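Local coordinates for hypothetical protein Atu3615 (Agrobacterium tumefaciens str. C58, PDB 1ZNP) that is of unknown function but belongs to the cupin superfamily (DUF985) and forms a two-chain assembly of beta-rich subunits, at residues P72-L77 with S110-G115. Numbering follows the deposited sequence.
Sequences PIALHL and SAESLG
H76 and E112 meet across two antiparallel strands, 73-77 and 110-113, which pair at one end of the main sheet of this cupin-family subunit, where 110-113 lies on an outermost strand. A74 and E112 form one hydrogen-bonded pair, with A74 N 3.0 Å from E112 O and E112 N bonded back to A74 O. H76 and S110 form the next, with H76 N 2.8 Å from S110 O and S110 N returning to H76 O. L114 N bonds to P72 O just beyond the paired residues.

The side-chain bond runs from H76 NE2 to E112 OE1, at 2.6 Å. It is nearly straight, 171° at the hydrogen. The carboxylate lies at the ring edge, and OE1 is in the ring plane. The nitrogen, however, sits above the carboxylate plane, and the two planes are 40° apart. E112 CG stands between its own backbone N and carbonyl carbon, and the bend at chi2 (-107°) brings CD toward the H76 ring. T86 OG1 bonds to H76 ND1, so both ring nitrogens have partners.

Apolar contacts occupy both faces. L75 CD1 lies 3.6 Å from A111 CB, on the face where both residues also touch W65. On the H76 face, L114 CD2 reaches A74 CB at 4.0 Å. R98 of the second subunit packs on H76.

Gripped at both nitrogens, the imidazole has a fixed rotation, and the bond to OE1 needs the hydrogen on NE2.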
ATOM      1  N   PRO A  72     -13.528  -2.393  -5.418  1.00 22.46           N
ATOM      2  CA  PRO A  72     -12.416  -2.371  -4.463  1.00 22.13           C
ATOM      3  C   PRO A  72     -12.510  -1.139  -3.582  1.00 20.24           C
ATOM      4  O   PRO A  72     -13.368  -0.282  -3.787  1.00 22.98           O
ATOM      5  CB  PRO A  72     -11.179  -2.358  -5.360  1.00 21.58           C
ATOM      6  CG  PRO A  72     -11.680  -1.730  -6.642  1.00 24.16           C
ATOM      7  CD  PRO A  72     -13.035  -2.372  -6.806  1.00 21.90           C
ATOM      8  N   ILE A  73     -11.624  -1.051  -2.604  1.00 18.73           N
ATOM      9  CA  ILE A  73     -11.612   0.075  -1.693  1.00 17.67           C
ATOM     10  C   ILE A  73     -10.235   0.713  -1.634  1.00 18.65           C
ATOM     11  O   ILE A  73      -9.223   0.072  -1.906  1.00 16.60           O
ATOM     12  CB  ILE A  73     -12.023  -0.375  -0.251  1.00 18.51           C
ATOM     13  CG1 ILE A  73     -13.505  -0.077  -0.012  1.00 17.44           C
ATOM     14  CG2 ILE A  73     -11.136   0.295   0.807  1.00 17.79           C
ATOM     15  CD1 ILE A  73     -13.999  -0.487   1.362  1.00 16.12           C
ATOM     16  N   ALA A  74     -10.211   1.997  -1.299  1.00 19.24           N
ATOM     17  CA  ALA A  74      -8.953   2.693  -1.136  1.00 18.84           C
ATOM     18  C   ALA A  74      -8.815   2.824   0.383  1.00 20.46           C
ATOM     19  O   ALA A  74      -9.618   3.498   1.039  1.00 18.32           O
ATOM     20  CB  ALA A  74      -9.010   4.035  -1.781  1.00 17.78           C
ATOM     21  N   LEU A  75      -7.820   2.133   0.934  1.00 19.98           N
ATOM     22  CA  LEU A  75      -7.552   2.142   2.367  1.00 19.11           C
ATOM     23  C   LEU A  75      -6.308   2.989   2.606  1.00 19.71           C
ATOM     24  O   LEU A  75      -5.255   2.740   2.018  1.00 20.40           O
ATOM     25  CB  LEU A  75      -7.334   0.714   2.864  1.00 17.34           C
ATOM     26  CG  LEU A  75      -7.289   0.512   4.376  1.00 19.19           C
ATOM     27  CD1 LEU A  75      -8.597   0.913   5.000  1.00 20.35           C
ATOM     28  CD2 LEU A  75      -7.023  -0.941   4.674  1.00 22.30           C
ATOM     29  N   HIS A  76      -6.442   3.998   3.460  1.00 20.09           N
ATOM     30  CA  HIS A  76      -5.352   4.912   3.767  1.00 18.57           C
ATOM     31  C   HIS A  76      -4.859   4.708   5.189  1.00 18.33           C
ATOM     32  O   HIS A  76      -5.656   4.683   6.125  1.00 19.16           O
ATOM     33  CB  HIS A  76      -5.840   6.345   3.584  1.00 18.12           C
ATOM     34  CG  HIS A  76      -6.560   6.575   2.287  1.00 22.81           C
ATOM     35  ND1 HIS A  76      -5.915   6.609   1.067  1.00 22.51           N
ATOM     36  CD2 HIS A  76      -7.876   6.762   2.021  1.00 21.03           C
ATOM     37  CE1 HIS A  76      -6.802   6.808   0.108  1.00 20.16           C
ATOM     38  NE2 HIS A  76      -7.997   6.904   0.658  1.00 20.04           N
ATOM     39  N   LEU A  77      -3.546   4.556   5.345  1.00 18.63           N
ATOM     40  CA  LEU A  77      -2.944   4.353   6.655  1.00 19.16           C
ATOM     41  C   LEU A  77      -1.906   5.422   6.962  1.00 20.16           C
ATOM     42  O   LEU A  77      -1.126   5.814   6.093  1.00 19.74           O
ATOM     43  CB  LEU A  77      -2.255   2.987   6.739  1.00 18.69           C
ATOM     44  CG  LEU A  77      -3.017   1.725   6.345  1.00 18.60           C
ATOM     45  CD1 LEU A  77      -2.316   0.523   6.989  1.00 14.76           C
ATOM     46  CD2 LEU A  77      -4.476   1.814   6.810  1.00 18.12           C
ATOM     47  N   SER A 110      -8.476   5.401   7.245  1.00 21.53           N
ATOM     48  CA  SER A 110      -9.696   5.902   6.616  1.00 19.84           C
ATOM     49  C   SER A 110      -9.844   5.162   5.299  1.00 19.92           C
ATOM     50  O   SER A 110      -8.865   4.661   4.754  1.00 20.05           O
ATOM     51  CB  SER A 110      -9.617   7.411   6.362  1.00 19.86           C
ATOM     52  OG  SER A 110      -8.546   7.736   5.506  1.00 19.63           O
ATOM     53  N   ALA A 111     -11.066   5.078   4.790  1.00 16.91           N
ATOM     54  CA  ALA A 111     -11.286   4.366   3.554  1.00 18.50           C
ATOM     55  C   ALA A 111     -12.501   4.877   2.795  1.00 19.92           C
ATOM     56  O   ALA A 111     -13.306   5.639   3.316  1.00 22.44           O
ATOM     57  CB  ALA A 111     -11.439   2.879   3.847  1.00 14.36           C
ATOM     58  N   GLU A 112     -12.613   4.459   1.543  1.00 21.76           N
ATOM     59  CA  GLU A 112     -13.733   4.843   0.705  1.00 26.08           C
ATOM     60  C   GLU A 112     -13.902   3.782  -0.375  1.00 26.17           C
ATOM     61  O   GLU A 112     -12.928   3.168  -0.815  1.00 28.57           O
ATOM     62  CB  GLU A 112     -13.490   6.219   0.068  1.00 26.52           C
ATOM     63  CG  GLU A 112     -12.236   6.287  -0.768  1.00 33.32           C
ATOM     64  CD  GLU A 112     -11.094   7.075  -0.113  1.00 37.57           C
ATOM     65  OE1 GLU A 112     -10.059   7.267  -0.802  1.00 39.50           O
ATOM     66  OE2 GLU A 112     -11.224   7.499   1.064  1.00 33.51           O
ATOM     67  N   SER A 113     -15.144   3.549  -0.772  1.00 24.36           N
ATOM     68  CA  SER A 113     -15.442   2.576  -1.811  1.00 25.59           C
ATOM     69  C   SER A 113     -15.131   3.228  -3.157  1.00 25.50           C
ATOM     70  O   SER A 113     -15.314   4.434  -3.319  1.00 26.16           O
ATOM     71  CB  SER A 113     -16.924   2.183  -1.750  1.00 25.62           C
ATOM     72  OG  SER A 113     -17.256   1.278  -2.786  1.00 27.37           O
ATOM     73  N   LEU A 114     -14.661   2.442  -4.118  1.00 25.21           N
ATOM     74  CA  LEU A 114     -14.341   2.984  -5.430  1.00 25.63           C
ATOM     75  C   LEU A 114     -15.460   2.733  -6.432  1.00 26.20           C
ATOM     76  O   LEU A 114     -15.304   2.966  -7.627  1.00 29.85           O
ATOM     77  CB  LEU A 114     -13.029   2.388  -5.936  1.00 23.86           C
ATOM     78  CG  LEU A 114     -11.864   2.625  -4.977  1.00 24.91           C
ATOM     79  CD1 LEU A 114     -10.591   2.024  -5.535  1.00 24.72           C
ATOM     80  CD2 LEU A 114     -11.681   4.112  -4.752  1.00 23.97           C
ATOM     81  N   GLY A 115     -16.594   2.257  -5.935  1.00 25.71           N
ATOM     82  CA  GLY A 115     -17.734   1.995  -6.788  1.00 24.98           C
ATOM     83  C   GLY A 115     -19.003   2.267  -6.006  1.00 26.51           C
ATOM     84  O   GLY A 115     -19.041   3.177  -5.174  1.00 27.14           O
TER